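Local coordinates for protein beta-fructofuranosidase (Bifidobacterium adolescentis, PDB 6NOB) that probably hydrolyses terminal beta-D-fructofuranoside bonds in substrates such as sucrose, as a beta-fructofuranosidase of glycoside hydrolase family 32, at residues G119-P124 / M472-E477; R166-W171 / K488-V493; Y435-S440 / F451-D456. All coordinates share one frame; numbering follows the deposited sequence.

Contact 1 of 3, residues G119-P124 / M472-E477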
loop_
_atom_site.group_PDB
_atom_site.type_symbol
_atom_site.label_atom_id
_atom_site.label_comp_id
_atom_site.label_asym_id
_atom_site.label_seq_id
_atom_site.Cartn_x
_atom_site.Cartn_y
_atom_site.Cartn_z
ATOM N N GLY A 119 0.086 13.067 -9.689
ATOM C CA GLY A 119 -1.154 13.715 -10.065
ATOM C C GLY A 119 -2.382 12.827 -10.014
ATOM O O GLY A 119 -3.501 13.328 -9.868
ATOM N N ALA A 120 -2.195 11.507 -10.129
ATOM C CA ALA A 120 -3.316 10.585 -10.258
ATOM C C ALA A 120 -3.261 9.387 -9.319
ATOM O O ALA A 120 -4.160 8.541 -9.377
ATOM C CB ALA A 120 -3.425 10.074 -11.703
ATOM N N HIS A 121 -2.244 9.278 -8.472
ATOM C CA HIS A 121 -2.170 8.209 -7.487
ATOM C C HIS A 121 -2.622 8.734 -6.132
ATOM O O HIS A 121 -2.467 9.918 -5.824
ATOM C CB HIS A 121 -0.749 7.648 -7.383
ATOM C CG HIS A 121 -0.282 6.947 -8.621
ATOM N ND1 HIS A 121 0.009 7.616 -9.791
ATOM C CD2 HIS A 121 -0.048 5.637 -8.869
ATOM C CE1 HIS A 121 0.395 6.747 -10.708
ATOM N NE2 HIS A 121 0.371 5.538 -10.175
ATOM N N PHE A 122 -3.192 7.845 -5.319
ATOM C CA PHE A 122 -3.650 8.268 -4.003
ATOM C C PHE A 122 -2.463 8.582 -3.102
ATOM O O PHE A 122 -1.509 7.802 -3.011
ATOM C CB PHE A 122 -4.528 7.207 -3.343
ATOM C CG PHE A 122 -5.002 7.608 -1.973
ATOM C CD1 PHE A 122 -6.108 8.431 -1.825
ATOM C CD2 PHE A 122 -4.316 7.204 -0.836
ATOM C CE1 PHE A 122 -6.537 8.823 -0.567
ATOM C CE2 PHE A 122 -4.738 7.596 0.423
ATOM C CZ PHE A 122 -5.852 8.404 0.557
ATOM N N GLU A 123 -2.531 9.726 -2.433
ATOM C CA GLU A 123 -1.590 10.137 -1.405
ATOM C C GLU A 123 -2.379 10.823 -0.302
ATOM O O GLU A 123 -3.424 11.428 -0.572
ATOM C CB GLU A 123 -0.521 11.102 -1.946
ATOM C CG GLU A 123 0.267 10.598 -3.145
ATOM C CD GLU A 123 1.183 11.664 -3.720
ATOM O OE1 GLU A 123 1.254 12.764 -3.130
ATOM O OE2 GLU A 123 1.829 11.406 -4.761
ATOM N N PRO A 124 -1.920 10.739 0.943
ATOM C CA PRO A 124 -2.542 11.532 2.006
ATOM C C PRO A 124 -2.222 13.008 1.821
ATOM O O PRO A 124 -1.399 13.394 0.988
ATOM C CB PRO A 124 -1.917 10.970 3.285
ATOM C CG PRO A 124 -0.593 10.442 2.840
ATOM C CD PRO A 124 -0.816 9.907 1.451
ATOM N N MET A 472 -0.202 5.036 -3.291
ATOM C CA MET A 472 -0.699 3.736 -3.707
ATOM C C MET A 472 -0.554 3.583 -5.213
ATOM O O MET A 472 -0.547 4.563 -5.962
ATOM C CB MET A 472 -2.161 3.545 -3.301
ATOM C CG MET A 472 -2.412 3.731 -1.817
ATOM S SD MET A 472 -1.600 2.465 -0.823
ATOM C CE MET A 472 -2.259 2.861 0.787
ATOM N N SER A 473 -0.421 2.333 -5.643
ATOM C CA SER A 473 -0.441 2.009 -7.055
ATOM C C SER A 473 -1.808 2.341 -7.656
ATOM O O SER A 473 -2.780 2.627 -6.951
ATOM C CB SER A 473 -0.105 0.531 -7.248
ATOM O OG SER A 473 -1.193 -0.288 -6.846
ATOM N N LEU A 474 -1.870 2.332 -8.983
ATOM C CA LEU A 474 -3.195 2.362 -9.578
ATOM C C LEU A 474 -3.822 0.973 -9.472
ATOM O O LEU A 474 -3.124 -0.032 -9.629
ATOM C CB LEU A 474 -3.123 2.809 -11.038
ATOM C CG LEU A 474 -2.748 4.278 -11.269
ATOM C CD1 LEU A 474 -2.462 4.554 -12.741
ATOM C CD2 LEU A 474 -3.842 5.207 -10.754
ATOM N N PRO A 475 -5.119 0.885 -9.174
ATOM C CA PRO A 475 -5.728 -0.429 -8.906
ATOM C C PRO A 475 -5.633 -1.354 -10.111
ATOM O O PRO A 475 -5.966 -0.978 -11.238
ATOM C CB PRO A 475 -7.184 -0.086 -8.565
ATOM C CG PRO A 475 -7.406 1.292 -9.110
ATOM C CD PRO A 475 -6.083 1.988 -9.026
ATOM N N ARG A 476 -5.167 -2.577 -9.862
ATOM C CA ARG A 476 -4.958 -3.569 -10.906
ATOM C C ARG A 476 -5.956 -4.713 -10.768
ATOM O O ARG A 476 -6.248 -5.168 -9.657
ATOM C CB ARG A 476 -3.529 -4.115 -10.861
ATOM C CG ARG A 476 -2.469 -3.062 -11.120
ATOM C CD ARG A 476 -1.068 -3.595 -10.870
ATOM N NE ARG A 476 -0.086 -2.514 -10.840
ATOM C CZ ARG A 476 1.218 -2.691 -10.656
ATOM N NH1 ARG A 476 1.705 -3.913 -10.490
ATOM N NH2 ARG A 476 2.037 -1.648 -10.641
ATOM N N GLU A 477 -6.478 -5.168 -11.903
ATOM C CA GLU A 477 -7.329 -6.346 -11.946
ATOM C C GLU A 477 -6.465 -7.578 -12.179
ATOM O O GLU A 477 -5.509 -7.540 -12.958
ATOM C CB GLU A 477 -8.382 -6.219 -13.052
ATOM C CG GLU A 477 -9.370 -7.379 -13.116
ATOM C CD GLU A 477 -10.350 -7.254 -14.270
ATOM O OE1 GLU A 477 -10.480 -6.141 -14.825
ATOM O OE2 GLU A 477 -10.990 -8.270 -14.620
HETATM O O HOH W 1 -4.010 5.209 -6.410
#
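In the beta-propeller of this family 32 hydrolase, the loop leading into strand 127-138 is joined to strand 468-481 by H121 and F122, which meet M472 and L474. The backbone supplies one direct bond: M472 N donates to F122 O at 3.1 Å, with an N-H...O angle of 158°. A water adds a second link, accepting from F122 N (3.0 Å) and donating to S473 O (2.9 Å). Both polar atoms of the F122 backbone thus take part in the joint.

The imidazole of H121 is met by M472 O and by L474. At its edge, in the ring plane, CD2 of H121 faces M472 O at 3.1 Å. L474 crosses the histidine at about a right angle, and its CD2 methyl sits 4.2 Å above the ring plane, over the centre, in a CH-pi contact. The same methyl lies 3.6 Å from A120 O. Separately, F122 has CG anti to its backbone N (chi1 179°), and its side chain runs beside M472, pointing the same way, with CD2 of F122 4.1 Å from CG of M472.

Both imidazole nitrogens are held by carboxylates of the C-terminal beta-sandwich, ND1 by D588 and NE2 by E593, which fixes the ring's rotation and would favour a protonated histidine. The loop is therefore wedged between domains: the sandwich strands 582-588 and 591-596 meet H121, M129 of strand 127-138 packs on both F122 and M472, and strand 448-454 runs alongside 468-481.

Contact 2 of 3, residues R166-W171 / K488-V493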
loop_
_atom_site.group_PDB
_atom_site.type_symbol
_atom_site.label_atom_id
_atom_site.label_comp_id
_atom_site.label_asym_id
_atom_site.label_seq_id
_atom_site.Cartn_x
_atom_site.Cartn_y
_atom_site.Cartn_z
ATOM N N ARG A 166 -16.068 6.127 -5.402
ATOM C CA ARG A 166 -17.094 5.510 -6.227
ATOM C C ARG A 166 -16.548 4.929 -7.525
ATOM O O ARG A 166 -17.300 4.268 -8.249
ATOM C CB ARG A 166 -18.195 6.526 -6.558
ATOM C CG ARG A 166 -18.948 7.068 -5.349
ATOM C CD ARG A 166 -20.159 7.888 -5.782
ATOM N NE ARG A 166 -21.070 8.179 -4.677
ATOM C CZ ARG A 166 -21.895 7.292 -4.127
ATOM N NH1 ARG A 166 -21.936 6.046 -4.577
ATOM N NH2 ARG A 166 -22.686 7.653 -3.126
ATOM N N ASP A 167 -15.268 5.160 -7.848
ATOM C CA ASP A 167 -14.734 4.693 -9.122
ATOM C C ASP A 167 -13.322 4.126 -9.021
ATOM O O ASP A 167 -12.712 3.855 -10.063
ATOM C CB ASP A 167 -14.766 5.828 -10.160
ATOM C CG ASP A 167 -13.917 7.027 -9.754
ATOM O OD1 ASP A 167 -13.226 6.969 -8.714
ATOM O OD2 ASP A 167 -13.945 8.040 -10.488
ATOM N N LEU A 168 -12.782 3.957 -7.809
ATOM C CA LEU A 168 -11.431 3.448 -7.569
ATOM C C LEU A 168 -10.345 4.383 -8.095
ATOM O O LEU A 168 -9.157 4.044 -8.041
ATOM C CB LEU A 168 -11.248 2.057 -8.185
ATOM C CG LEU A 168 -11.966 0.887 -7.520
ATOM C CD1 LEU A 168 -12.074 -0.281 -8.487
ATOM C CD2 LEU A 168 -11.239 0.479 -6.248
ATOM N N VAL A 169 -10.735 5.556 -8.593
ATOM C CA VAL A 169 -9.801 6.528 -9.161
ATOM C C VAL A 169 -9.780 7.817 -8.347
ATOM O O VAL A 169 -8.709 8.294 -7.954
ATOM C CB VAL A 169 -10.131 6.818 -10.642
ATOM C CG1 VAL A 169 -9.275 7.960 -11.162
ATOM C CG2 VAL A 169 -9.934 5.564 -11.483
ATOM N N HIS A 170 -10.949 8.398 -8.082
ATOM C CA HIS A 170 -11.072 9.634 -7.316
ATOM C C HIS A 170 -11.442 9.304 -5.876
ATOM O O HIS A 170 -12.366 8.521 -5.636
ATOM C CB HIS A 170 -12.128 10.559 -7.925
ATOM C CG HIS A 170 -11.896 10.880 -9.368
ATOM N ND1 HIS A 170 -12.451 10.144 -10.393
ATOM C CD2 HIS A 170 -11.175 11.862 -9.959
ATOM C CE1 HIS A 170 -12.079 10.657 -11.552
ATOM N NE2 HIS A 170 -11.305 11.701 -11.316
ATOM N N TRP A 171 -10.751 9.924 -4.923
ATOM C CA TRP A 171 -10.856 9.553 -3.519
ATOM C C TRP A 171 -11.335 10.723 -2.671
ATOM O O TRP A 171 -10.936 11.871 -2.890
ATOM C CB TRP A 171 -9.510 9.030 -3.008
ATOM C CG TRP A 171 -9.155 7.759 -3.696
ATOM C CD1 TRP A 171 -8.371 7.615 -4.804
ATOM C CD2 TRP A 171 -9.619 6.450 -3.358
ATOM N NE1 TRP A 171 -8.301 6.291 -5.163
ATOM C CE2 TRP A 171 -9.060 5.554 -4.291
ATOM C CE3 TRP A 171 -10.439 5.945 -2.344
ATOM C CZ2 TRP A 171 -9.299 4.183 -4.246
ATOM C CZ3 TRP A 171 -10.679 4.584 -2.303
ATOM C CH2 TRP A 171 -10.109 3.718 -3.246
ATOM N N LYS A 488 -3.432 -5.877 -14.655
ATOM C CA LYS A 488 -3.733 -4.832 -15.619
ATOM C C LYS A 488 -4.579 -3.810 -14.907
ATOM O O LYS A 488 -5.391 -4.191 -14.042
ATOM C CB LYS A 488 -4.476 -5.423 -16.826
ATOM C CG LYS A 488 -4.516 -4.574 -18.081
ATOM C CD LYS A 488 -5.386 -5.257 -19.139
ATOM C CE LYS A 488 -5.093 -4.752 -20.548
ATOM N NZ LYS A 488 -5.756 -3.447 -20.835
ATOM N N PRO A 489 -4.441 -2.511 -15.190
ATOM C CA PRO A 489 -5.279 -1.513 -14.529
ATOM C C PRO A 489 -6.758 -1.780 -14.776
ATOM O O PRO A 489 -7.157 -2.222 -15.858
ATOM C CB PRO A 489 -4.831 -0.190 -15.154
ATOM C CG PRO A 489 -3.446 -0.451 -15.617
ATOM C CD PRO A 489 -3.421 -1.884 -16.057
ATOM N N VAL A 490 -7.569 -1.533 -13.746
ATOM C CA VAL A 490 -8.999 -1.747 -13.880
ATOM C C VAL A 490 -9.561 -0.796 -14.933
ATOM O O VAL A 490 -8.971 0.244 -15.255
ATOM C CB VAL A 490 -9.721 -1.571 -12.535
ATOM C CG1 VAL A 490 -9.186 -2.563 -11.514
ATOM C CG2 VAL A 490 -9.559 -0.147 -12.025
ATOM N N SER A 491 -10.718 -1.171 -15.482
ATOM C CA SER A 491 -11.312 -0.393 -16.564
ATOM C C SER A 491 -11.526 1.062 -16.165
ATOM O O SER A 491 -11.401 1.956 -17.008
ATOM C CB SER A 491 -12.628 -1.039 -17.009
ATOM O OG SER A 491 -13.657 -0.837 -16.055
ATOM N N GLU A 492 -11.821 1.319 -14.889
ATOM C CA GLU A 492 -12.068 2.689 -14.450
ATOM C C GLU A 492 -10.829 3.565 -14.592
ATOM O O GLU A 492 -10.949 4.767 -14.856
ATOM C CB GLU A 492 -12.557 2.696 -13.005
ATOM C CG GLU A 492 -13.910 2.040 -12.801
ATOM C CD GLU A 492 -13.800 0.566 -12.476
ATOM O OE1 GLU A 492 -12.745 -0.037 -12.767
ATOM O OE2 GLU A 492 -14.768 0.011 -11.918
ATOM N N VAL A 493 -9.635 2.991 -14.416
ATOM C CA VAL A 493 -8.407 3.763 -14.588
ATOM C C VAL A 493 -8.314 4.294 -16.014
ATOM O O VAL A 493 -8.041 5.479 -16.238
ATOM C CB VAL A 493 -7.179 2.911 -14.215
ATOM C CG1 VAL A 493 -5.918 3.472 -14.859
ATOM C CG2 VAL A 493 -7.026 2.842 -12.704
#
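V490, at the N-cap position of helix 491-497, touches the 166-171 loop first: its CG2 methyl lies 4.3 Å from CD1 of L168. That leucine, buried against I449 and F451, takes a left-handed backbone conformation. One step into the helix, E492 presents its aliphatic part. Its CB rests 3.2 Å from D167 O, while its own carbonyl oxygen is 3.6 Å from CG2 of V169. The chain of E492 bends at chi2 (91°), and its carboxylate forms a salt bridge with R447 outside the two segments. V493 follows, its CG2 meeting V169 CG2 methyl to methyl at 4.2 Å.

The loop gets its shape from D167. OD1 accepts from V169 N, which comes from above the carboxylate plane and closes an Asx turn, and from H170 N on the syn side. OD2 uses its syn lone pair to take H170 ND1 at 2.6 Å, the acceptor lying in the imidazole plane. Three donors grip the carboxylate; the ND1 bond ties the imidazole to it.

Loop and helix start are consequently joined by van der Waals packing: D167 directs its carboxylate to donors within its own loop, E492 pairs with R447, and methyls and aliphatic carbons pack on each other and against the carbonyl oxygens of D167 and E492.

Contact 3 of 3, residues Y435-S440 / F451-D456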
loop_
_atom_site.group_PDB
_atom_site.type_symbol
_atom_site.label_atom_id
_atom_site.label_comp_id
_atom_site.label_asym_id
_atom_site.label_seq_id
_atom_site.Cartn_x
_atom_site.Cartn_y
_atom_site.Cartn_z
ATOM N N TYR A 435 7.198 -1.693 -5.285
ATOM C CA TYR A 435 5.797 -2.096 -5.287
ATOM C C TYR A 435 5.622 -3.128 -4.183
ATOM O O TYR A 435 6.079 -4.269 -4.310
ATOM C CB TYR A 435 5.408 -2.649 -6.655
ATOM C CG TYR A 435 3.982 -3.131 -6.764
ATOM C CD1 TYR A 435 2.941 -2.236 -6.986
ATOM C CD2 TYR A 435 3.677 -4.482 -6.672
ATOM C CE1 TYR A 435 1.631 -2.674 -7.097
ATOM C CE2 TYR A 435 2.374 -4.929 -6.791
ATOM C CZ TYR A 435 1.354 -4.020 -7.000
ATOM O OH TYR A 435 0.056 -4.466 -7.110
ATOM N N TYR A 436 4.981 -2.728 -3.088
ATOM C CA TYR A 436 5.052 -3.483 -1.847
ATOM C C TYR A 436 3.690 -3.514 -1.169
ATOM O O TYR A 436 2.791 -2.731 -1.489
ATOM C CB TYR A 436 6.100 -2.875 -0.901
ATOM C CG TYR A 436 6.586 -3.811 0.178
ATOM C CD1 TYR A 436 7.399 -4.892 -0.130
ATOM C CD2 TYR A 436 6.239 -3.606 1.508
ATOM C CE1 TYR A 436 7.846 -5.750 0.854
ATOM C CE2 TYR A 436 6.683 -4.458 2.499
ATOM C CZ TYR A 436 7.484 -5.529 2.166
ATOM O OH TYR A 436 7.929 -6.384 3.147
ATOM N N ALA A 437 3.556 -4.446 -0.223
ATOM C CA ALA A 437 2.415 -4.503 0.690
ATOM C C ALA A 437 1.091 -4.630 -0.064
ATOM O O ALA A 437 0.139 -3.885 0.172
ATOM C CB ALA A 437 2.404 -3.284 1.616
ATOM N N THR A 438 1.035 -5.597 -0.975
ATOM C CA THR A 438 -0.170 -5.807 -1.766
ATOM C C THR A 438 -1.295 -6.362 -0.904
ATOM O O THR A 438 -1.078 -7.228 -0.051
ATOM C CB THR A 438 0.103 -6.773 -2.918
ATOM O OG1 THR A 438 0.652 -7.991 -2.398
ATOM C CG2 THR A 438 1.074 -6.166 -3.906
ATOM N N GLN A 439 -2.505 -5.859 -1.134
ATOM C CA GLN A 439 -3.714 -6.479 -0.617
ATOM C C GLN A 439 -4.771 -6.434 -1.707
ATOM O O GLN A 439 -4.836 -5.474 -2.478
ATOM C CB GLN A 439 -4.227 -5.790 0.655
ATOM C CG GLN A 439 -5.379 -6.544 1.311
ATOM C CD GLN A 439 -5.824 -5.932 2.622
ATOM O OE1 GLN A 439 -6.927 -5.389 2.728
ATOM N NE2 GLN A 439 -4.971 -6.026 3.636
ATOM N N SER A 440 -5.587 -7.477 -1.776
ATOM C CA SER A 440 -6.587 -7.606 -2.820
ATOM C C SER A 440 -7.976 -7.740 -2.211
ATOM O O SER A 440 -8.134 -7.984 -1.014
ATOM C CB SER A 440 -6.279 -8.808 -3.717
ATOM O OG SER A 440 -6.977 -9.958 -3.278
ATOM N N PHE A 451 -4.354 -3.513 -4.652
ATOM C CA PHE A 451 -3.624 -2.272 -4.441
ATOM C C PHE A 451 -2.243 -2.576 -3.872
ATOM O O PHE A 451 -2.051 -3.561 -3.154
ATOM C CB PHE A 451 -4.357 -1.344 -3.469
ATOM C CG PHE A 451 -5.440 -0.526 -4.098
ATOM C CD1 PHE A 451 -5.141 0.653 -4.758
ATOM C CD2 PHE A 451 -6.765 -0.920 -4.003
ATOM C CE1 PHE A 451 -6.144 1.417 -5.330
ATOM C CE2 PHE A 451 -7.772 -0.160 -4.569
ATOM C CZ PHE A 451 -7.461 1.010 -5.233
ATOM N N GLY A 452 -1.286 -1.704 -4.186
ATOM C CA GLY A 452 0.036 -1.791 -3.603
ATOM C C GLY A 452 0.510 -0.423 -3.152
ATOM O O GLY A 452 -0.004 0.610 -3.585
ATOM N N TRP A 453 1.497 -0.435 -2.263
ATOM C CA TRP A 453 2.111 0.782 -1.748
ATOM C C TRP A 453 3.494 0.930 -2.360
ATOM O O TRP A 453 4.281 -0.023 -2.364
ATOM C CB TRP A 453 2.204 0.749 -0.218
ATOM C CG TRP A 453 3.248 1.673 0.377
ATOM C CD1 TRP A 453 3.366 3.018 0.177
ATOM C CD2 TRP A 453 4.301 1.310 1.284
ATOM N NE1 TRP A 453 4.429 3.513 0.895
ATOM C CE2 TRP A 453 5.021 2.485 1.581
ATOM C CE3 TRP A 453 4.706 0.107 1.870
ATOM C CZ2 TRP A 453 6.119 2.493 2.439
ATOM C CZ3 TRP A 453 5.800 0.114 2.716
ATOM C CH2 TRP A 453 6.492 1.299 2.996
ATOM N N PHE A 454 3.786 2.119 -2.882
ATOM C CA PHE A 454 5.094 2.404 -3.468
ATOM C C PHE A 454 6.010 2.928 -2.370
ATOM O O PHE A 454 5.932 4.097 -1.981
ATOM C CB PHE A 454 4.968 3.393 -4.620
ATOM C CG PHE A 454 4.550 2.756 -5.910
ATOM C CD1 PHE A 454 5.315 1.750 -6.475
ATOM C CD2 PHE A 454 3.385 3.151 -6.551
ATOM C CE1 PHE A 454 4.932 1.151 -7.660
ATOM C CE2 PHE A 454 2.996 2.556 -7.737
ATOM C CZ PHE A 454 3.772 1.555 -8.292
ATOM N N THR A 455 6.874 2.054 -1.857
ATOM C CA THR A 455 7.902 2.450 -0.909
ATOM C C THR A 455 9.130 2.946 -1.666
ATOM O O THR A 455 9.394 2.534 -2.799
ATOM C CB THR A 455 8.272 1.290 0.021
ATOM O OG1 THR A 455 9.249 1.728 0.976
ATOM C CG2 THR A 455 8.813 0.106 -0.761
ATOM N N ASP A 456 9.877 3.845 -1.028
ATOM C CA ASP A 456 10.913 4.614 -1.718
ATOM C C ASP A 456 12.267 3.900 -1.682
ATOM O O ASP A 456 13.253 4.392 -1.135
ATOM C CB ASP A 456 11.019 6.011 -1.117
ATOM C CG ASP A 456 11.913 6.925 -1.934
ATOM O OD1 ASP A 456 12.033 6.693 -3.157
ATOM O OD2 ASP A 456 12.505 7.861 -1.351
#
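Y435 and F454 form the aromatic centre on one face of this strand pair. The tyrosine turns its edge toward the phenylalanine's face, offset, with planes at 60° and centroids 5.9 Å apart. CG of Y435 is anti to its backbone N (chi1 179°), and further out CE1 of the ring comes 3.9 Å from CA of G452, which has no side chain. R476 makes a cation-pi contact with the same ring.

The opposite face carries Y436 and W453, whose side chains cross obliquely, Y436 CD2 meeting W453 CZ3 at 3.9 Å. The methyl of A437 approaches the indole at its edge, 4.1 Å from CE3 of W453.

Between the faces runs the backbone. Y436 and W453 exchange two hydrogen bonds, the shorter being W453 N to Y436 O at 2.7 Å; Q439 and F451 exchange another two. F451 O also receives a CA-H...O contact from T438 CA (3.2 Å). Outermost, the amide of Q439 bonds to G197 and L135, tying the pair to strands 127-138 and 190-202.

The register slips by one residue between Y436 and Q439, where A437 adopts a left-handed conformation. The result is an antiparallel beta hairpin interrupted by a beta bulge, built into a blade of the family 32 propeller.

How the contacts relate
All three contacts reach one sheet, their distance from the chain centre growing from contact 3 through contact 1, which meets the beta-sandwich, to contact 2. Contact 3 lies about 10 Å and contact 2 about 9 Å from contact 1, centre to centre, and about 16 Å from each other. Strand 468-481 mediates: S473 N lies 2.7 Å from G452 O, and P475 O 3.0 Å from V490 N. Rings of contacts 1 and 2 also meet edge-to-face, F122 CD1 lying 3.6 Å from W171 CG. Contact 3 is nearest the likely active site: A437 and W453 touch D131 of the WMNDPNG signature, the nucleophile in relatives and probably here; a bound PEG is about 5 Å from the Y436 side chain.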